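Local structure of type 4 fimbrial biogenesis protein PilY1 (3HX6) at residues A[247-253]-A[270-276]; A[337-343]-A[372-376]; A[410-414]-A[478-482]; A[433-437]-A[483-488]; A[500-504]-A[547-552]. The protein supports type IV pilus assembly, twitching motility and host-cell adhesion, and probably regulates pilus retraction through calcium binding and release, here represented by its C-terminal domain. The protein carries 3 engineered substitutions. All blocks are in the same frame, centred on the assembly; numbering follows the deposited sequence.

Interaction 1: residues A[247-253]-A[270-276]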
# COMPACT_ATOMS: atom_id res chain seq x y z
N VAL A 247 29.70 -30.96 21.66
CA VAL A 247 30.06 -29.94 20.67
C VAL A 247 29.15 -28.73 20.92
O VAL A 247 27.94 -28.88 21.01
CB VAL A 247 29.86 -30.45 19.22
CG1 VAL A 247 29.93 -29.29 18.23
CG2 VAL A 247 30.94 -31.48 18.88
N PRO A 248 29.73 -27.53 21.02
CA PRO A 248 28.93 -26.33 21.26
C PRO A 248 27.68 -26.24 20.38
O PRO A 248 27.73 -26.54 19.18
CB PRO A 248 29.91 -25.20 20.97
CG PRO A 248 31.22 -25.79 21.40
CD PRO A 248 31.15 -27.19 20.83
N ASN A 249 26.56 -25.84 20.98
CA ASN A 249 25.32 -25.67 20.23
C ASN A 249 24.51 -24.54 20.85
O ASN A 249 24.82 -24.05 21.94
CB ASN A 249 24.48 -26.96 20.24
CG ASN A 249 23.52 -27.03 19.05
OD1 ASN A 249 23.47 -26.11 18.23
ND2 ASN A 249 22.75 -28.12 18.96
N GLY A 250 23.48 -24.12 20.13
CA GLY A 250 22.61 -23.04 20.57
C GLY A 250 21.52 -22.96 19.52
O GLY A 250 21.80 -23.13 18.33
N LEU A 251 20.28 -22.72 19.93
CA LEU A 251 19.19 -22.65 18.97
C LEU A 251 19.03 -21.22 18.44
O LEU A 251 19.10 -20.27 19.21
CB LEU A 251 17.88 -23.12 19.59
CG LEU A 251 16.78 -23.39 18.56
CD1 LEU A 251 17.19 -24.59 17.70
CD2 LEU A 251 15.46 -23.67 19.26
N SER A 252 18.79 -21.08 17.14
CA SER A 252 18.65 -19.77 16.53
C SER A 252 17.20 -19.31 16.37
O SER A 252 16.29 -19.89 16.96
CB SER A 252 19.35 -19.75 15.17
OG SER A 252 20.72 -20.10 15.33
N SER A 253 17.00 -18.27 15.55
CA SER A 253 15.69 -17.69 15.30
C SER A 253 14.66 -18.68 14.77
O SER A 253 14.87 -19.33 13.74
CB SER A 253 15.81 -16.53 14.31
OG SER A 253 16.89 -15.68 14.66
N ALA A 270 13.42 -24.14 13.54
CA ALA A 270 14.58 -23.35 13.92
C ALA A 270 15.88 -24.12 13.70
O ALA A 270 15.96 -25.32 13.98
CB ALA A 270 14.46 -22.94 15.40
N GLY A 271 16.89 -23.43 13.18
CA GLY A 271 18.17 -24.08 12.98
C GLY A 271 19.00 -23.83 14.23
O GLY A 271 18.58 -23.09 15.12
N ASP A 272 20.16 -24.47 14.32
CA ASP A 272 21.02 -24.26 15.47
C ASP A 272 22.48 -24.08 15.02
O ASP A 272 22.77 -24.15 13.82
CB ASP A 272 20.88 -25.43 16.46
CG ASP A 272 21.40 -26.75 15.91
OD1 ASP A 272 21.09 -27.80 16.54
OD2 ASP A 272 22.11 -26.75 14.88
N LEU A 273 23.37 -23.81 15.97
CA LEU A 273 24.78 -23.60 15.65
C LEU A 273 25.41 -24.84 15.03
O LEU A 273 26.43 -24.74 14.36
CB LEU A 273 25.56 -23.21 16.90
CG LEU A 273 25.17 -21.88 17.55
CD1 LEU A 273 26.03 -21.63 18.79
CD2 LEU A 273 25.34 -20.75 16.54
N GLN A 274 24.79 -25.99 15.25
CA GLN A 274 25.32 -27.24 14.71
C GLN A 274 24.86 -27.54 13.30
O GLN A 274 25.29 -28.53 12.70
CB GLN A 274 24.94 -28.41 15.62
CG GLN A 274 25.89 -28.59 16.79
CD GLN A 274 25.45 -29.67 17.73
OE1 GLN A 274 24.64 -30.53 17.37
NE2 GLN A 274 25.98 -29.66 18.95
N GLY A 275 23.98 -26.70 12.77
CA GLY A 275 23.48 -26.90 11.43
C GLY A 275 22.24 -27.75 11.35
O GLY A 275 21.80 -28.12 10.26
N ASN A 276 21.66 -28.09 12.50
CA ASN A 276 20.45 -28.90 12.50
C ASN A 276 19.24 -27.99 12.33
O ASN A 276 19.16 -26.94 12.96
CB ASN A 276 20.30 -29.66 13.82
CG ASN A 276 21.49 -30.54 14.11
OD1 ASN A 276 21.73 -31.52 13.41
ND2 ASN A 276 22.26 -30.18 15.14
O HOH W 1 16.89 -20.69 12.69
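N249 turns its amide away from its own backbone N (chi1 -156°), while D272 tucks its carboxylate between its backbone N and carbonyl carbon; together these rotations bring N249 ND2 within 3.0 Å of D272 OD1. The bond lies in the amide plane of N249 but arrives from above the carboxylate, whose plane stands 77° from that of the amide. D272 OD1 also accepts on its syn lone pair from N276 ND2, at 3.0 Å, and bonds W278 NE1. Because D272 OD2 takes the backbone N of N276 as well, the carboxylate has several bonds fixing its rotation. Q274, extended beyond CG, lays its amide almost flat on that of N249 (planes 15° apart), with Q274 CD 3.5 Å from N249 CG. Its NE2 bonds V247 O weakly and R244 O too. Main-chain bonds tie the segments on both sides of the non-hydrogen-bonded pair L251 and D272: L273 N to G250 O, 2.9 Å, and S252 N to G271 O, also 2.9 Å. L251 CD1 rests 3.9 Å from A270 CB, and one water joins S253 O to G271 N. Antiparallel pairing of strands 251-257 and 267-272, followed by a type I turn from D272 to G275 into strand 276-281, is the meander of a four-stranded beta-propeller blade.

Interaction 2: residues A[337-343]-A[372-376]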
# COMPACT_ATOMS: atom_id res chain seq x y z
N HIS A 337 4.29 -26.73 -0.51
CA HIS A 337 4.82 -27.50 -1.62
C HIS A 337 3.87 -27.41 -2.82
O HIS A 337 2.65 -27.29 -2.65
CB HIS A 337 5.01 -28.95 -1.19
CG HIS A 337 5.79 -29.77 -2.16
ND1 HIS A 337 5.22 -30.34 -3.28
CD2 HIS A 337 7.09 -30.12 -2.19
CE1 HIS A 337 6.14 -31.00 -3.96
NE2 HIS A 337 7.29 -30.88 -3.31
N PRO A 338 4.41 -27.43 -4.05
CA PRO A 338 3.59 -27.35 -5.27
C PRO A 338 2.45 -28.37 -5.34
O PRO A 338 1.41 -28.09 -5.92
CB PRO A 338 4.61 -27.55 -6.38
CG PRO A 338 5.84 -26.92 -5.82
CD PRO A 338 5.85 -27.41 -4.39
N THR A 339 2.66 -29.55 -4.76
CA THR A 339 1.64 -30.60 -4.77
C THR A 339 0.59 -30.37 -3.70
O THR A 339 -0.40 -31.10 -3.62
CB THR A 339 2.25 -31.99 -4.52
OG1 THR A 339 2.90 -32.00 -3.24
CG2 THR A 339 3.26 -32.34 -5.60
N ARG A 340 0.83 -29.36 -2.87
CA ARG A 340 -0.07 -29.02 -1.77
C ARG A 340 0.06 -29.98 -0.60
O ARG A 340 -0.69 -29.88 0.38
CB ARG A 340 -1.52 -28.93 -2.24
CG ARG A 340 -1.79 -27.76 -3.18
CD ARG A 340 -3.27 -27.44 -3.28
NE ARG A 340 -3.78 -26.78 -2.08
CZ ARG A 340 -3.49 -25.53 -1.73
NH1 ARG A 340 -2.70 -24.79 -2.50
NH2 ARG A 340 -4.00 -25.01 -0.62
N LYS A 341 0.99 -30.92 -0.70
CA LYS A 341 1.23 -31.84 0.41
C LYS A 341 2.49 -31.38 1.12
O LYS A 341 3.58 -31.37 0.53
CB LYS A 341 1.44 -33.27 -0.08
CG LYS A 341 1.74 -34.22 1.07
CD LYS A 341 2.11 -35.61 0.59
CE LYS A 341 2.37 -36.54 1.76
NZ LYS A 341 2.76 -37.91 1.31
N GLY A 342 2.36 -31.00 2.39
CA GLY A 342 3.53 -30.57 3.13
C GLY A 342 4.04 -29.20 2.73
O GLY A 342 3.39 -28.47 1.97
N TYR A 343 5.21 -28.85 3.24
CA TYR A 343 5.80 -27.55 2.96
C TYR A 343 7.28 -27.65 2.67
O TYR A 343 7.96 -28.58 3.11
CB TYR A 343 5.63 -26.61 4.16
CG TYR A 343 4.26 -26.00 4.29
CD1 TYR A 343 3.19 -26.73 4.81
CD2 TYR A 343 4.03 -24.68 3.90
CE1 TYR A 343 1.93 -26.15 4.95
CE2 TYR A 343 2.77 -24.09 4.03
CZ TYR A 343 1.73 -24.84 4.56
OH TYR A 343 0.49 -24.26 4.70
N TRP A 372 11.82 -30.51 1.90
CA TRP A 372 10.41 -30.87 1.93
C TRP A 372 9.99 -31.53 3.24
O TRP A 372 10.47 -32.60 3.58
CB TRP A 372 10.10 -31.81 0.77
CG TRP A 372 8.64 -32.06 0.54
CD1 TRP A 372 7.58 -31.46 1.17
CD2 TRP A 372 8.07 -32.94 -0.43
NE1 TRP A 372 6.40 -31.90 0.65
CE2 TRP A 372 6.66 -32.81 -0.34
CE3 TRP A 372 8.61 -33.82 -1.38
CZ2 TRP A 372 5.79 -33.53 -1.17
CZ3 TRP A 372 7.74 -34.54 -2.20
CH2 TRP A 372 6.34 -34.39 -2.09
N ASP A 373 9.11 -30.86 3.98
CA ASP A 373 8.56 -31.44 5.21
C ASP A 373 7.20 -31.94 4.73
O ASP A 373 6.31 -31.14 4.47
CB ASP A 373 8.36 -30.37 6.28
CG ASP A 373 7.84 -30.95 7.58
OD1 ASP A 373 7.44 -32.14 7.59
OD2 ASP A 373 7.81 -30.22 8.60
N GLN A 374 7.04 -33.26 4.60
CA GLN A 374 5.79 -33.82 4.10
C GLN A 374 4.76 -34.15 5.18
O GLN A 374 3.67 -34.64 4.87
CB GLN A 374 6.07 -35.09 3.30
CG GLN A 374 7.21 -34.98 2.32
CD GLN A 374 7.29 -36.19 1.42
OE1 GLN A 374 8.36 -36.57 0.97
NE2 GLN A 374 6.14 -36.80 1.16
N GLN A 375 5.11 -33.89 6.43
CA GLN A 375 4.21 -34.22 7.54
C GLN A 375 3.79 -32.97 8.29
O GLN A 375 4.10 -32.81 9.47
CB GLN A 375 4.94 -35.17 8.50
CG GLN A 375 5.50 -36.40 7.81
CD GLN A 375 6.30 -37.27 8.76
OE1 GLN A 375 7.45 -36.96 9.10
NE2 GLN A 375 5.70 -38.36 9.21
N THR A 376 3.06 -32.09 7.61
CA THR A 376 2.64 -30.82 8.20
C THR A 376 1.13 -30.71 8.40
O THR A 376 0.60 -29.61 8.52
CB THR A 376 3.09 -29.66 7.31
OG1 THR A 376 2.48 -29.78 6.02
CG2 THR A 376 4.62 -29.67 7.13
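Antiparallel pairing of Y343 with D373 belongs to the sheet that joins strands 343-348 and 367-373 in the beta-propeller domain, and the turn preceding Y343 folds over W372. The pair is of the hydrogen-bonded kind: Y343 N reaches D373 O at 2.8 Å and D373 N reaches Y343 O at 2.7 Å. G342, with no side chain, lets the two chains approach closely, its CA lying 4.1 Å from the CA of Q374.

The rest of the contact is built round the indole. H337 stacks on it in offset fashion, its ring centroid 3.8 Å from that of the W372 six-membered ring and the planes 15° apart. H337 is placed there by a CG lying trans to its backbone N (chi1 -169°), and its ring rotation is checked by T339 N, which donates to H337 ND1 at 3.1 Å. The opposite indole face is covered by Q374 CG, so the indole is held between H337 of 337-343 and Q374 of its own segment. W422 meets both the H337 and W372 rings edge-to-face. At the indole edge W372 NE1 donates to K341 O at 2.9 Å, nearly in the ring plane, which fixes the turn of the ring.

D373 OD1 accepts from Q375 N in an Asx turn, while its OD2 pairs with R279 and Y269. The side chain of Y343 lies about 10 Å from the bound calcium ion. T376 OG1 meets the edge of the Y343 ring, 3.4 Å from CD1 and in its plane.

Interaction 3: residues A[410-414]-A[478-482]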
# COMPACT_ATOMS: atom_id res chain seq x y z
N ARG A 410 23.96 -1.80 -12.24
CA ARG A 410 23.98 -2.67 -11.05
C ARG A 410 24.88 -3.87 -11.31
O ARG A 410 25.15 -4.22 -12.45
CB ARG A 410 22.58 -3.20 -10.74
CG ARG A 410 21.51 -2.17 -10.41
CD ARG A 410 20.19 -2.86 -10.11
NE ARG A 410 19.09 -1.91 -9.97
CZ ARG A 410 18.88 -1.17 -8.89
NH1 ARG A 410 19.68 -1.27 -7.83
NH2 ARG A 410 17.86 -0.31 -8.86
N THR A 411 25.34 -4.49 -10.23
CA THR A 411 26.14 -5.70 -10.36
C THR A 411 25.12 -6.78 -9.98
O THR A 411 24.51 -6.73 -8.91
CB THR A 411 27.35 -5.73 -9.40
OG1 THR A 411 26.89 -5.82 -8.05
CG2 THR A 411 28.19 -4.48 -9.57
N ILE A 412 24.92 -7.74 -10.87
CA ILE A 412 23.94 -8.78 -10.65
C ILE A 412 24.53 -10.18 -10.72
O ILE A 412 25.68 -10.38 -11.09
CB ILE A 412 22.80 -8.67 -11.67
CG1 ILE A 412 23.34 -8.76 -13.10
CG2 ILE A 412 22.10 -7.32 -11.53
CD1 ILE A 412 23.71 -10.15 -13.56
N ARG A 413 23.70 -11.14 -10.34
CA ARG A 413 24.10 -12.53 -10.39
C ARG A 413 22.95 -13.30 -11.01
O ARG A 413 21.78 -12.95 -10.83
CB ARG A 413 24.42 -13.06 -9.00
CG ARG A 413 25.78 -12.62 -8.49
CD ARG A 413 26.09 -13.16 -7.10
NE ARG A 413 27.41 -12.73 -6.66
CZ ARG A 413 27.90 -12.93 -5.44
NH1 ARG A 413 27.16 -13.56 -4.53
NH2 ARG A 413 29.12 -12.51 -5.13
N ILE A 414 23.28 -14.33 -11.77
CA ILE A 414 22.28 -15.18 -12.40
C ILE A 414 22.42 -16.57 -11.82
O ILE A 414 23.53 -17.08 -11.67
CB ILE A 414 22.46 -15.24 -13.94
CG1 ILE A 414 22.10 -13.89 -14.56
CG2 ILE A 414 21.58 -16.33 -14.54
CD1 ILE A 414 23.32 -13.10 -14.97
N ASN A 478 26.59 -6.69 0.56
CA ASN A 478 25.29 -7.34 0.61
C ASN A 478 24.68 -7.66 -0.73
O ASN A 478 24.66 -6.83 -1.64
CB ASN A 478 24.31 -6.47 1.40
CG ASN A 478 24.64 -6.39 2.87
OD1 ASN A 478 24.47 -5.35 3.50
ND2 ASN A 478 25.11 -7.50 3.44
N TRP A 479 24.18 -8.88 -0.84
CA TRP A 479 23.52 -9.34 -2.04
C TRP A 479 22.08 -9.72 -1.72
O TRP A 479 21.83 -10.51 -0.81
CB TRP A 479 24.24 -10.55 -2.64
CG TRP A 479 25.45 -10.18 -3.42
CD1 TRP A 479 26.71 -9.98 -2.95
CD2 TRP A 479 25.50 -9.93 -4.83
NE1 TRP A 479 27.55 -9.62 -3.98
CE2 TRP A 479 26.83 -9.58 -5.15
CE3 TRP A 479 24.55 -9.96 -5.86
CZ2 TRP A 479 27.24 -9.26 -6.45
CZ3 TRP A 479 24.95 -9.65 -7.15
CH2 TRP A 479 26.29 -9.31 -7.43
N THR A 480 21.15 -9.15 -2.47
CA THR A 480 19.73 -9.43 -2.30
C THR A 480 19.34 -10.40 -3.40
O THR A 480 19.65 -10.17 -4.57
CB THR A 480 18.88 -8.15 -2.46
OG1 THR A 480 19.25 -7.20 -1.45
CG2 THR A 480 17.40 -8.47 -2.33
N TYR A 481 18.67 -11.49 -3.03
CA TYR A 481 18.26 -12.49 -4.01
C TYR A 481 16.75 -12.69 -4.03
O TYR A 481 16.07 -12.52 -3.02
CB TYR A 481 18.90 -13.85 -3.71
CG TYR A 481 20.42 -13.90 -3.78
CD1 TYR A 481 21.20 -13.71 -2.64
CD2 TYR A 481 21.07 -14.17 -4.99
CE1 TYR A 481 22.59 -13.79 -2.69
CE2 TYR A 481 22.47 -14.26 -5.05
CZ TYR A 481 23.22 -14.07 -3.90
OH TYR A 481 24.59 -14.16 -3.96
N GLY A 482 16.25 -13.07 -5.20
CA GLY A 482 14.84 -13.37 -5.37
C GLY A 482 14.88 -14.71 -6.09
O GLY A 482 15.23 -14.76 -7.27
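Y481 OH is gripped by two groups: R413 NH1 donates to it at 2.7 Å across the contact, and E447 OE2 shares a hydrogen bond with it. The hydroxyl lies near the guanidinium plane, at its edge, although the tyrosine ring itself is turned 39° from that plane. E447 also forms a salt bridge with R413 NH1 through its OE1, so one carboxylate ties arginine and tyrosine together and probably favours the charged guanidinium in this buried setting.

The flat face of the guanidinium is used differently. It lies on the indole of W479 with the planes 13° apart, and R413 CZ sits 3.7 Å from the centroid of the W479 five-membered ring, 18° off the normal, a cation-pi contact over the face. R413 reaches across the indole because its chain is straight from CG to NE. The methylenes therefore cover the other half of the indole: R413 CD makes a CH-pi contact 3.7 Å from the W479 six-membered centroid, and R413 CG comes within 3.4 Å of W479 CZ3. The far rim of the indole meets the other strand, with T411 OG1 3.6 Å from W479 CH2; that hydroxyl is held by E523. Q400 accepts from R413 NE.

The two strand segments do not pair. Their axes stay 8.7 Å apart because strand 521-524 runs between strands 408-415 and 477-483 in the mixed sheet; W479 and R413 bridge over it, beside strand 392-405, while strand 459-466 flanks 477-483 on its other edge.

Interaction 4: residues A[433-437]-A[483-488]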
# COMPACT_ATOMS: atom_id res chain seq x y z
N GLY A 433 14.15 -31.91 -2.13
CA GLY A 433 14.41 -30.49 -2.04
C GLY A 433 15.51 -29.99 -2.94
O GLY A 433 15.78 -30.56 -4.01
N TRP A 434 16.17 -28.93 -2.50
CA TRP A 434 17.23 -28.32 -3.26
C TRP A 434 18.21 -27.59 -2.36
O TRP A 434 17.96 -27.43 -1.17
CB TRP A 434 16.62 -27.32 -4.26
CG TRP A 434 15.65 -26.32 -3.63
CD1 TRP A 434 14.28 -26.37 -3.67
CD2 TRP A 434 15.98 -25.10 -2.95
NE1 TRP A 434 13.74 -25.26 -3.06
CE2 TRP A 434 14.76 -24.46 -2.62
CE3 TRP A 434 17.18 -24.48 -2.59
CZ2 TRP A 434 14.71 -23.23 -1.95
CZ3 TRP A 434 17.13 -23.25 -1.92
CH2 TRP A 434 15.91 -22.65 -1.61
N TYR A 435 19.33 -27.17 -2.94
CA TYR A 435 20.32 -26.42 -2.20
C TYR A 435 21.06 -25.51 -3.17
O TYR A 435 21.12 -25.78 -4.36
CB TYR A 435 21.30 -27.33 -1.45
CG TYR A 435 22.28 -28.10 -2.32
CD1 TYR A 435 21.96 -29.36 -2.81
CD2 TYR A 435 23.54 -27.58 -2.60
CE1 TYR A 435 22.88 -30.10 -3.56
CE2 TYR A 435 24.47 -28.30 -3.36
CZ TYR A 435 24.13 -29.56 -3.83
OH TYR A 435 25.04 -30.28 -4.57
N LEU A 436 21.61 -24.43 -2.64
CA LEU A 436 22.34 -23.47 -3.44
C LEU A 436 23.49 -22.97 -2.58
O LEU A 436 23.26 -22.31 -1.58
CB LEU A 436 21.43 -22.30 -3.82
CG LEU A 436 22.05 -21.07 -4.51
CD1 LEU A 436 22.54 -21.46 -5.90
CD2 LEU A 436 21.02 -19.95 -4.61
N ASP A 437 24.73 -23.30 -2.95
CA ASP A 437 25.86 -22.82 -2.17
C ASP A 437 26.06 -21.35 -2.53
O ASP A 437 25.95 -20.96 -3.70
CB ASP A 437 27.13 -23.62 -2.51
CG ASP A 437 27.10 -25.04 -1.94
OD1 ASP A 437 26.97 -25.19 -0.71
OD2 ASP A 437 27.21 -26.00 -2.73
N LEU A 483 14.57 -15.79 -5.38
CA LEU A 483 14.63 -17.11 -5.99
C LEU A 483 13.31 -17.85 -6.00
O LEU A 483 12.37 -17.49 -5.29
CB LEU A 483 15.68 -17.98 -5.26
CG LEU A 483 17.12 -17.45 -5.23
CD1 LEU A 483 17.96 -18.26 -4.26
CD2 LEU A 483 17.72 -17.51 -6.63
N ASP A 484 13.23 -18.89 -6.83
CA ASP A 484 12.04 -19.72 -6.91
C ASP A 484 12.09 -20.63 -5.70
O ASP A 484 12.99 -21.47 -5.58
CB ASP A 484 12.06 -20.54 -8.21
CG ASP A 484 10.96 -21.58 -8.26
OD1 ASP A 484 9.99 -21.50 -7.48
OD2 ASP A 484 11.07 -22.49 -9.11
N PRO A 485 11.14 -20.48 -4.77
CA PRO A 485 11.13 -21.32 -3.57
C PRO A 485 10.96 -22.81 -3.85
O PRO A 485 11.38 -23.64 -3.05
CB PRO A 485 9.97 -20.75 -2.76
CG PRO A 485 9.02 -20.27 -3.83
CD PRO A 485 9.96 -19.59 -4.80
N TYR A 486 10.35 -23.13 -4.98
CA TYR A 486 10.10 -24.52 -5.37
C TYR A 486 11.31 -25.23 -5.94
O TYR A 486 11.31 -26.45 -6.08
CB TYR A 486 8.98 -24.58 -6.41
CG TYR A 486 7.74 -23.81 -6.03
CD1 TYR A 486 7.11 -22.96 -6.95
CD2 TYR A 486 7.17 -23.94 -4.77
CE1 TYR A 486 5.95 -22.26 -6.61
CE2 TYR A 486 6.01 -23.26 -4.42
CZ TYR A 486 5.41 -22.42 -5.34
OH TYR A 486 4.25 -21.76 -5.00
N THR A 487 12.35 -24.48 -6.28
CA THR A 487 13.53 -25.09 -6.88
C THR A 487 14.86 -24.54 -6.38
O THR A 487 15.91 -25.16 -6.57
CB THR A 487 13.47 -24.93 -8.41
OG1 THR A 487 14.44 -25.79 -9.02
CG2 THR A 487 13.78 -23.50 -8.80
N GLY A 488 14.82 -23.37 -5.75
CA GLY A 488 16.04 -22.74 -5.27
C GLY A 488 16.78 -22.05 -6.40
O GLY A 488 17.84 -21.44 -6.20
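W434 points from strand 433-437, a member of the large mixed sheet, into the loop 483-488 that leaves strand 477-483 through an Asx turn. Its CB starts 3.2 Å from T487 O. With CG set between the backbone N and carbonyl carbon (chi1 51°), the indole then passes beneath the loop backbone. CG also meets T487 O, and CD1 lies 3.3 Å from T487 C, both approached over one face of the ring. The benzo part continues under G488, whose CA lies over the centre of the six-membered ring; as a glycine, G488 lets the main chain come down on the indole. At the edge, W434 NE1 donates to P485 O at 2.9 Å with an N-H...O angle of 144°. The acceptor lies close to the ring plane, but the donor stands 47° out of the carbonyl plane, so the bond uses no lone-pair direction. W434 CZ2 passes the same P485 O at 3.5 Å. I346 and L368, from neighbouring strands, also touch W434.

The loop keeps its shape through its own bonds: D484 O accepts from the backbone N of both T487 and G488, and D484 OD1 takes Y486 N at 3.0 Å, closing the Asx turn. Beside the indole, two leucines seal the strand against the start of the loop, L436 CD2 and L483 CD1 meeting at 3.5 Å.

Interaction 5: residues A[500-504]-A[547-552]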
# COMPACT_ATOMS: atom_id res chain seq x y z
N ARG A 500 14.29 0.76 -12.11
CA ARG A 500 13.62 1.91 -11.51
C ARG A 500 12.42 2.35 -12.36
O ARG A 500 12.21 3.54 -12.57
CB ARG A 500 14.59 3.09 -11.37
CG ARG A 500 15.70 2.87 -10.36
CD ARG A 500 16.54 4.12 -10.20
NE ARG A 500 17.61 3.93 -9.23
CZ ARG A 500 18.53 4.84 -8.94
NH1 ARG A 500 18.54 6.02 -9.56
NH2 ARG A 500 19.47 4.57 -8.03
N GLN A 501 11.65 1.38 -12.84
CA GLN A 501 10.48 1.67 -13.67
C GLN A 501 9.21 1.89 -12.87
O GLN A 501 8.27 2.53 -13.35
CB GLN A 501 10.25 0.52 -14.66
CG GLN A 501 11.33 0.37 -15.70
CD GLN A 501 11.49 1.62 -16.53
OE1 GLN A 501 10.58 2.00 -17.27
NE2 GLN A 501 12.64 2.28 -16.41
N GLY A 502 9.16 1.36 -11.65
CA GLY A 502 7.96 1.50 -10.85
C GLY A 502 7.12 0.26 -11.06
O GLY A 502 6.06 0.08 -10.45
N VAL A 503 7.59 -0.61 -11.95
CA VAL A 503 6.93 -1.88 -12.23
C VAL A 503 7.98 -2.87 -12.68
O VAL A 503 9.07 -2.49 -13.10
CB VAL A 503 5.86 -1.76 -13.32
CG1 VAL A 503 4.63 -1.06 -12.77
CG2 VAL A 503 6.42 -1.02 -14.53
N VAL A 504 7.64 -4.14 -12.58
CA VAL A 504 8.55 -5.20 -12.95
C VAL A 504 8.31 -5.63 -14.40
O VAL A 504 7.31 -6.27 -14.71
CB VAL A 504 8.37 -6.43 -12.03
CG1 VAL A 504 9.48 -7.44 -12.29
CG2 VAL A 504 8.38 -5.99 -10.58
N GLU A 547 18.01 1.65 -1.17
CA GLU A 547 17.16 1.25 -2.29
C GLU A 547 16.04 0.29 -1.92
O GLU A 547 16.21 -0.62 -1.12
CB GLU A 547 18.00 0.61 -3.40
CG GLU A 547 18.60 1.58 -4.43
CD GLU A 547 17.63 1.93 -5.55
OE1 GLU A 547 17.20 1.00 -6.28
OE2 GLU A 547 17.30 3.12 -5.72
N CYS A 548 14.89 0.52 -2.53
CA CYS A 548 13.73 -0.34 -2.37
C CYS A 548 13.52 -0.83 -3.79
O CYS A 548 13.70 -0.06 -4.74
CB CYS A 548 12.50 0.44 -1.93
SG CYS A 548 12.37 0.94 -0.18
N LEU A 549 13.15 -2.09 -3.96
CA LEU A 549 12.92 -2.61 -5.29
C LEU A 549 11.51 -3.17 -5.42
O LEU A 549 11.11 -4.03 -4.63
CB LEU A 549 13.94 -3.70 -5.61
CG LEU A 549 15.42 -3.33 -5.51
CD1 LEU A 549 16.27 -4.57 -5.73
CD2 LEU A 549 15.78 -2.26 -6.53
N THR A 550 10.76 -2.66 -6.39
CA THR A 550 9.42 -3.16 -6.61
C THR A 550 9.62 -4.63 -6.97
O THR A 550 10.52 -4.97 -7.74
CB THR A 550 8.73 -2.44 -7.80
OG1 THR A 550 8.70 -1.03 -7.54
CG2 THR A 550 7.30 -2.94 -7.97
N VAL A 551 8.80 -5.51 -6.41
CA VAL A 551 8.94 -6.93 -6.70
C VAL A 551 7.69 -7.58 -7.25
O VAL A 551 6.57 -7.12 -7.02
CB VAL A 551 9.38 -7.70 -5.44
CG1 VAL A 551 10.79 -7.31 -5.05
CG2 VAL A 551 8.42 -7.42 -4.30
N ASN A 552 7.89 -8.65 -8.00
CA ASN A 552 6.80 -9.40 -8.59
C ASN A 552 6.81 -10.80 -7.98
O ASN A 552 7.66 -11.62 -8.31
CB ASN A 552 6.97 -9.46 -10.11
CG ASN A 552 5.96 -10.37 -10.77
OD1 ASN A 552 4.83 -10.50 -10.31
ND2 ASN A 552 6.37 -11.01 -11.87
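R500 and E547 present flat groups that meet neither squarely on a face nor at an edge: the carboxylate lies oblique to the guanidinium, with the planes 32° apart. The salt bridge is long, R500 NH2 to E547 OE2 at 3.5 Å. It joins the loop 500-504 to the residue that leads into strand 548-550, an outer strand of a three-stranded antiparallel sheet stapled by the C543-C548 disulfide. R500 NE, 3.6 Å from E547 OE2, has no hydrogen-bond partner in the model; its ion pair with E79 of the second subunit is long and weak. The other oxygen, E547 OE1, is bound by R410, so E547 has an arginine near each carboxylate oxygen, which would tend to favour its ionised form even though E79 of the second subunit is also close.

Farther along, the contact is van der Waals packing with no polar bond between the segments. V504 has CG1 trans to its backbone N (chi1 -171°), which leaves CG2 beside that N and 3.7 Å from T550 O. T550 CG2 approaches V504 CG2 at 4.2 Å, and T550 OG1 lies 4.1 Å from G502 C. The last touch is V504 CG2 against N552 CB, 3.8 Å apart.

Overall arrangement
Interactions 1, 3 and 4 are buried, while 2 and 5 are partly open, and 5 lies against the second subunit. Interactions 2, 3 and 4 all reach the large mixed sheet: strands 367-373 and 433-437 are neighbours in it, and P338 of interaction 2 packs on Y486 of interaction 4. Interaction 5 adjoins interaction 3 through the R410 to E547 salt bridge. Chemistry follows place: interaction 1, inside a propeller blade, relies on main-chain pairing and amide-carboxylate bonds; 2 and 4 each anchor an indole N-H to a loop carbonyl; 3 spans an intervening strand by cation-pi stacking; and 5 has a long ion pair beside van der Waals contacts.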